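Local coordinates for purine nucleoside phosphorylase (Schistosoma mansoni, PDB 5KO5), which catalyses the phosphate-dependent cleavage of purine nucleosides such as inosine and guanosine, giving the free purine base and ribose 1-phosphate, at the interface of chains A and B. Sequence-based numbering; all coordinates share one arbitrary frame. Chains: chain A/B, Purine nucleoside phosphorylase.

Contact 1: the interface of chains A and B. Residues chain A 137-140, 143, 193, 214-215; chain B 204, 206-207, 210, 213.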
loop_
_atom_site.group_PDB
_atom_site.type_symbol
_atom_site.label_atom_id
_atom_site.label_comp_id
_atom_site.label_asym_id
_atom_site.label_seq_id
_atom_site.Cartn_x
_atom_site.Cartn_y
_atom_site.Cartn_z
ATOM N N HIS A 137 -7.407 -7.719 -12.903
ATOM C CA HIS A 137 -7.497 -7.115 -11.579
ATOM C C HIS A 137 -6.651 -5.856 -11.452
ATOM O O HIS A 137 -5.731 -5.610 -12.239
ATOM C CB HIS A 137 -7.174 -8.105 -10.451
ATOM C CG HIS A 137 -5.748 -8.573 -10.402
ATOM N ND1 HIS A 137 -5.420 -9.909 -10.325
ATOM C CD2 HIS A 137 -4.572 -7.894 -10.352
ATOM C CE1 HIS A 137 -4.108 -10.040 -10.252
ATOM N NE2 HIS A 137 -3.568 -8.831 -10.262
ATOM N N ILE A 138 -6.976 -5.068 -10.426
ATOM C CA ILE A 138 -6.131 -3.968 -9.968
ATOM C C ILE A 138 -5.760 -4.274 -8.526
ATOM O O ILE A 138 -6.621 -4.290 -7.638
ATOM C CB ILE A 138 -6.808 -2.603 -10.098
ATOM C CG1 ILE A 138 -7.116 -2.343 -11.578
ATOM C CG2 ILE A 138 -5.889 -1.514 -9.530
ATOM C CD1 ILE A 138 -7.796 -1.036 -11.861
ATOM N N ASN A 139 -4.490 -4.562 -8.302
ATOM C CA ASN A 139 -3.994 -5.101 -7.033
ATOM C C ASN A 139 -3.386 -3.946 -6.251
ATOM O O ASN A 139 -2.182 -3.712 -6.312
ATOM C CB ASN A 139 -2.942 -6.144 -7.395
ATOM C CG ASN A 139 -2.316 -6.835 -6.207
ATOM O OD1 ASN A 139 -2.714 -6.668 -5.052
ATOM N ND2 ASN A 139 -1.295 -7.650 -6.502
ATOM N N PHE A 140 -4.220 -3.222 -5.500
ATOM C CA PHE A 140 -3.685 -2.105 -4.729
ATOM C C PHE A 140 -2.617 -2.541 -3.738
ATOM O O PHE A 140 -1.579 -1.858 -3.658
ATOM C CB PHE A 140 -4.819 -1.294 -4.092
ATOM C CG PHE A 140 -5.616 -0.503 -5.097
ATOM C CD1 PHE A 140 -5.113 0.686 -5.614
ATOM C CD2 PHE A 140 -6.837 -0.967 -5.558
ATOM C CE1 PHE A 140 -5.837 1.410 -6.552
ATOM C CE2 PHE A 140 -7.559 -0.252 -6.491
ATOM C CZ PHE A 140 -7.062 0.942 -6.983
ATOM N N LEU A 143 0.639 -2.992 -5.862
ATOM C CA LEU A 143 1.266 -1.725 -6.213
ATOM C C LEU A 143 1.943 -1.110 -5.000
ATOM O O LEU A 143 3.016 -0.501 -5.118
ATOM C CB LEU A 143 0.224 -0.765 -6.789
ATOM C CG LEU A 143 -0.434 -1.191 -8.107
ATOM C CD1 LEU A 143 -1.509 -0.194 -8.459
ATOM C CD2 LEU A 143 0.591 -1.260 -9.228
ATOM N N VAL A 193 -13.345 -6.368 -14.176
ATOM C CA VAL A 193 -12.056 -6.189 -13.517
ATOM C C VAL A 193 -12.285 -6.051 -12.017
ATOM O O VAL A 193 -13.135 -5.262 -11.581
ATOM C CB VAL A 193 -11.348 -4.936 -14.061
ATOM C CG1 VAL A 193 -10.078 -4.625 -13.251
ATOM C CG2 VAL A 193 -11.027 -5.106 -15.537
ATOM N N LEU A 214 -11.402 4.635 -12.363
ATOM C CA LEU A 214 -10.223 3.858 -12.718
ATOM C C LEU A 214 -10.547 2.591 -13.503
ATOM O O LEU A 214 -9.657 1.753 -13.688
ATOM C CB LEU A 214 -9.405 3.524 -11.472
ATOM C CG LEU A 214 -8.842 4.776 -10.816
ATOM C CD1 LEU A 214 -7.962 4.411 -9.643
ATOM C CD2 LEU A 214 -8.080 5.584 -11.859
ATOM N N GLY A 215 -11.790 2.442 -13.968
ATOM C CA GLY A 215 -12.204 1.314 -14.775
ATOM C C GLY A 215 -12.702 0.104 -14.009
ATOM O O GLY A 215 -13.323 -0.779 -14.616
ATOM N N SER B 204 -0.284 -5.702 -14.189
ATOM C CA SER B 204 -1.318 -6.418 -14.917
ATOM C C SER B 204 -1.862 -5.521 -16.024
ATOM O O SER B 204 -1.727 -4.294 -15.956
ATOM C CB SER B 204 -2.445 -6.815 -13.969
ATOM O OG SER B 204 -3.264 -5.695 -13.653
ATOM N N ASP B 206 -4.774 -4.498 -16.598
ATOM C CA ASP B 206 -5.692 -3.493 -16.082
ATOM C C ASP B 206 -5.011 -2.489 -15.171
ATOM O O ASP B 206 -5.444 -1.331 -15.117
ATOM C CB ASP B 206 -6.883 -4.179 -15.429
ATOM C CG ASP B 206 -7.659 -4.972 -16.432
ATOM O OD1 ASP B 206 -8.277 -4.332 -17.306
ATOM O OD2 ASP B 206 -7.617 -6.218 -16.383
ATOM N N GLU B 207 -3.954 -2.896 -14.463
ATOM C CA GLU B 207 -3.124 -1.916 -13.770
ATOM C C GLU B 207 -2.465 -0.964 -14.756
ATOM O O GLU B 207 -2.440 0.253 -14.529
ATOM C CB GLU B 207 -2.080 -2.627 -12.908
ATOM C CG GLU B 207 -2.730 -3.331 -11.714
ATOM C CD GLU B 207 -1.893 -4.436 -11.124
ATOM O OE1 GLU B 207 -0.754 -4.669 -11.574
ATOM O OE2 GLU B 207 -2.398 -5.101 -10.200
ATOM N N MET B 210 -5.005 1.528 -15.850
ATOM C CA MET B 210 -5.214 2.521 -14.808
ATOM C C MET B 210 -4.093 3.553 -14.807
ATOM O O MET B 210 -4.348 4.762 -14.721
ATOM C CB MET B 210 -5.299 1.832 -13.450
ATOM C CG MET B 210 -5.444 2.817 -12.317
ATOM S SD MET B 210 -5.437 2.022 -10.708
ATOM C CE MET B 210 -3.746 1.504 -10.594
ATOM N N LYS B 213 -4.545 6.191 -17.350
ATOM C CA LYS B 213 -5.521 7.204 -16.951
ATOM C C LYS B 213 -4.958 8.162 -15.908
ATOM O O LYS B 213 -5.414 9.308 -15.812
ATOM C CB LYS B 213 -6.775 6.523 -16.404
ATOM C CG LYS B 213 -7.507 5.706 -17.446
ATOM C CD LYS B 213 -8.601 4.842 -16.853
ATOM C CE LYS B 213 -9.234 4.005 -17.951
ATOM N NZ LYS B 213 -9.978 2.848 -17.416
HETATM O O HOH W 1 -1.144 -7.473 -9.557
HETATM O O HOH W 2 -5.481 -7.339 -15.174
HETATM O O HOH W 3 -8.086 -0.174 -15.542
#

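Contact 2: the interface of chains A and B. Residues chain A 149, 160-164, 228; chain B 200-202, 204, 221, 257.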
loop_
_atom_site.group_PDB
_atom_site.type_symbol
_atom_site.label_atom_id
_atom_site.label_comp_id
_atom_site.label_asym_id
_atom_site.label_seq_id
_atom_site.Cartn_x
_atom_site.Cartn_y
_atom_site.Cartn_z
ATOM N N LEU A 149 3.666 -11.957 -3.246
ATOM C CA LEU A 149 4.968 -12.524 -3.587
ATOM C C LEU A 149 6.161 -11.726 -3.057
ATOM O O LEU A 149 7.305 -12.144 -3.294
ATOM C CB LEU A 149 5.093 -12.717 -5.112
ATOM C CG LEU A 149 4.347 -13.925 -5.684
ATOM C CD1 LEU A 149 4.381 -13.865 -7.208
ATOM C CD2 LEU A 149 4.973 -15.238 -5.176
ATOM N N ARG A 160 10.759 -15.301 -10.629
ATOM C CA ARG A 160 10.826 -14.106 -9.793
ATOM C C ARG A 160 9.770 -13.078 -10.195
ATOM O O ARG A 160 9.156 -12.435 -9.332
ATOM C CB ARG A 160 12.241 -13.521 -9.880
ATOM C CG ARG A 160 12.409 -12.122 -9.263
ATOM C CD ARG A 160 12.479 -12.127 -7.720
ATOM N NE ARG A 160 11.187 -12.354 -7.074
ATOM C CZ ARG A 160 10.992 -12.270 -5.767
ATOM N NH1 ARG A 160 9.797 -12.506 -5.247
ATOM N NH2 ARG A 160 12.014 -12.008 -4.963
ATOM N N PHE A 161 9.551 -12.895 -11.499
ATOM C CA PHE A 161 8.663 -11.849 -12.011
ATOM C C PHE A 161 7.569 -12.481 -12.859
ATOM O O PHE A 161 7.690 -12.526 -14.085
ATOM C CB PHE A 161 9.437 -10.848 -12.870
ATOM C CG PHE A 161 10.638 -10.244 -12.189
ATOM C CD1 PHE A 161 10.477 -9.296 -11.185
ATOM C CD2 PHE A 161 11.919 -10.612 -12.563
ATOM C CE1 PHE A 161 11.571 -8.720 -10.565
ATOM C CE2 PHE A 161 13.035 -10.036 -11.939
ATOM C CZ PHE A 161 12.859 -9.099 -10.945
ATOM N N PRO A 162 6.463 -12.926 -12.271
ATOM C CA PRO A 162 5.403 -13.515 -13.101
ATOM C C PRO A 162 4.656 -12.451 -13.881
ATOM O O PRO A 162 4.425 -11.342 -13.390
ATOM C CB PRO A 162 4.464 -14.178 -12.090
ATOM C CG PRO A 162 5.134 -14.113 -10.778
ATOM C CD PRO A 162 6.207 -13.079 -10.832
ATOM N N ASP A 163 4.257 -12.814 -15.093
ATOM C CA ASP A 163 3.318 -12.033 -15.880
ATOM C C ASP A 163 1.902 -12.473 -15.537
ATOM O O ASP A 163 1.621 -13.669 -15.424
ATOM C CB ASP A 163 3.576 -12.276 -17.365
ATOM C CG ASP A 163 2.472 -11.745 -18.233
ATOM O OD1 ASP A 163 2.431 -10.524 -18.460
ATOM O OD2 ASP A 163 1.635 -12.553 -18.683
ATOM N N LEU A 164 1.009 -11.499 -15.369
ATOM C CA LEU A 164 -0.366 -11.775 -14.973
ATOM C C LEU A 164 -1.358 -11.620 -16.113
ATOM O O LEU A 164 -2.573 -11.639 -15.868
ATOM C CB LEU A 164 -0.759 -10.874 -13.802
ATOM C CG LEU A 164 0.125 -11.016 -12.562
ATOM C CD1 LEU A 164 -0.315 -10.029 -11.499
ATOM C CD2 LEU A 164 0.064 -12.436 -12.005
ATOM N N ILE A 228 -2.513 -14.887 -7.646
ATOM C CA ILE A 228 -1.112 -14.647 -7.960
ATOM C C ILE A 228 -0.266 -15.860 -7.602
ATOM O O ILE A 228 0.606 -16.264 -8.374
ATOM C CB ILE A 228 -0.638 -13.359 -7.275
ATOM C CG1 ILE A 228 -1.261 -12.164 -7.999
ATOM C CG2 ILE A 228 0.893 -13.262 -7.244
ATOM C CD1 ILE A 228 -1.036 -10.809 -7.304
ATOM N N PRO B 200 6.536 -8.263 -6.947
ATOM C CA PRO B 200 7.363 -8.508 -8.141
ATOM C C PRO B 200 6.574 -8.999 -9.348
ATOM O O PRO B 200 7.189 -9.304 -10.375
ATOM C CB PRO B 200 8.307 -9.610 -7.668
ATOM C CG PRO B 200 7.422 -10.432 -6.716
ATOM C CD PRO B 200 6.566 -9.396 -5.998
ATOM N N THR B 201 5.251 -9.110 -9.256
ATOM C CA THR B 201 4.489 -9.394 -10.469
ATOM C C THR B 201 4.550 -8.181 -11.381
ATOM O O THR B 201 4.455 -7.035 -10.926
ATOM C CB THR B 201 3.017 -9.711 -10.169
ATOM O OG1 THR B 201 2.428 -8.650 -9.408
ATOM C CG2 THR B 201 2.866 -11.027 -9.397
ATOM N N TYR B 202 4.724 -8.423 -12.680
ATOM C CA TYR B 202 4.614 -7.326 -13.625
ATOM C C TYR B 202 3.245 -6.675 -13.501
ATOM O O TYR B 202 2.269 -7.297 -13.063
ATOM C CB TYR B 202 4.837 -7.830 -15.057
ATOM C CG TYR B 202 6.280 -8.151 -15.344
ATOM C CD1 TYR B 202 7.237 -7.146 -15.308
ATOM C CD2 TYR B 202 6.695 -9.445 -15.638
ATOM C CE1 TYR B 202 8.570 -7.420 -15.566
ATOM C CE2 TYR B 202 8.035 -9.729 -15.899
ATOM C CZ TYR B 202 8.960 -8.714 -15.851
ATOM O OH TYR B 202 10.292 -8.982 -16.100
ATOM N N SER B 204 -0.284 -5.702 -14.189
ATOM C CA SER B 204 -1.318 -6.418 -14.917
ATOM C C SER B 204 -1.862 -5.521 -16.024
ATOM O O SER B 204 -1.727 -4.294 -15.956
ATOM C CB SER B 204 -2.445 -6.815 -13.969
ATOM O OG SER B 204 -3.264 -5.695 -13.653
ATOM N N MET B 221 9.713 -1.380 -10.715
ATOM C CA MET B 221 9.714 -1.943 -9.367
ATOM C C MET B 221 10.882 -1.456 -8.514
ATOM O O MET B 221 11.235 -2.102 -7.521
ATOM C CB MET B 221 9.706 -3.470 -9.413
ATOM C CG MET B 221 8.615 -4.074 -10.261
ATOM S SD MET B 221 8.816 -5.862 -10.342
ATOM C CE MET B 221 7.641 -6.233 -11.647
ATOM N N ILE B 257 4.523 -10.135 -20.938
ATOM C CA ILE B 257 5.725 -9.475 -20.433
ATOM C C ILE B 257 6.597 -10.546 -19.797
ATOM O O ILE B 257 6.088 -11.435 -19.104
ATOM C CB ILE B 257 5.345 -8.405 -19.391
ATOM C CG1 ILE B 257 4.281 -7.440 -19.944
ATOM C CG2 ILE B 257 6.587 -7.654 -18.921
ATOM C CD1 ILE B 257 3.794 -6.410 -18.921
HETATM O O HOH W 4 7.074 -13.358 -16.651
#

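Contact 1: the interface of chains A and B
In this trimeric purine nucleoside phosphorylase of the phosphorylase superfamily, the first turns of helix 205-213 of chain B meet the end of strand 131-139 of chain A. The hydroxyl OG of B:Ser204 donates to O of A:His137 at 2.8 Å, nearly along the carbonyl axis (163°). Two residues on, the amide N of A:Asn139 donates to the carboxylate OE2 of B:Glu207 at 2.9 Å, using the anti lone pair of that oxygen. OE2 also lies at the imidazole edge of A:His137, in the ring plane, and water 1 joins it to NE2 of A:His137 and ND2 of A:Asn139. The apolar half belongs to B:Met210: its CG is anti to the backbone N (chi1 177°), and the chain runs extended before bending at chi3 (70°). SD thereby lies 3.6 Å from CD1 of A:Leu214, and the methionine side chain crosses that of A:Ile138 obliquely, while CE meets CD1 of A:Leu143 tip to tip at 3.5 Å. On the other flank, CG2 of A:Val193 faces the carboxylate of B:Asp206, whose OD2 takes water 2 at 2.7 Å. Behind this shell, OG of B:Ser204 accepts from N of B:Glu207 at 3.0 Å, capping the helix start. In return, N of B:Ser204 donates to OE1 of B:Glu207 from above the carboxylate plane at 2.9 Å, a reciprocal capping box that fixes the rotation of the carboxylate. A:Ile138 is backed by A:Phe140, over whose ring face its CG2 sits near the rim.

Contact 2: the interface of chains A and B
The loop 200-202 of chain B, beginning just after a cis peptide bond, packs against the loop 160-164 of chain A in this subunit interface of the phosphorylase trimer. The stronger direct hydrogen bond joins backbone to backbone: N of B:Tyr202 donates to O of A:Pro162 at 3.0 Å, nearly along the carbonyl axis (161°). A weaker bond runs from N of B:Ile257 to the carboxylate OD1 of A:Asp163, whose CG stands anti to the backbone N (chi1 168°). Water 4 adds a bridge, 2.8 Å from O of A:Phe161 and more loosely held by O of B:Ile257; it sits at the edge of the B:Tyr202 ring, in its plane.

Aromatic contacts come next. A:Phe161 and B:Tyr202 cross obliquely without stacking, CB of A:Phe161 touching the ring atom CE2 of B:Tyr202 at 3.5 Å. The phenyl ring has CG of A:Arg160 over the centre of one face and the carbonyl O of B:Pro200 at its edge, while its CD1 lies 3.9 Å from SD of B:Met221. CG2 of B:Ile257 covers the centre of one face of the tyrosine ring, which probably limits its freedom to tilt.

Aliphatic packing completes the patch. CG of B:Pro200 rests 3.6 Å from CB of A:Leu149. B:Thr201 turns CB toward CD1 of A:Leu164 at 3.6 Å, and its methyl CG2 meets CG2 of A:Ile228 at 3.7 Å.

B:Tyr202, B:Met221 and B:Ile257 also line the pocket that holds cytosine in this crystal, so the neighbouring subunit touches residues of the base-binding wall and probably supports it; A:Phe161 is, by its place in the trimeric PNP family, the phenylalanine that the adjacent subunit contributes to the active site of chain B.

The C-alpha centres of contact 1 and contact 2 lie about 14 Å apart, and B:Ser204 belongs to both. On chain B one continuous stretch supplies most of the two surfaces: the loop at 200-202 serves contact 2, and helix 205-213 follows directly in contact 1. Chain A answers with segments from different parts of its sequence. Because chains A and B are copies meeting through unlike surfaces, the interface is not an exact two-fold, as expected where three subunits close a ring. Contact 1 could thus steady the helix behind the pocket-lining loop, coupling trimer assembly to active-site shape.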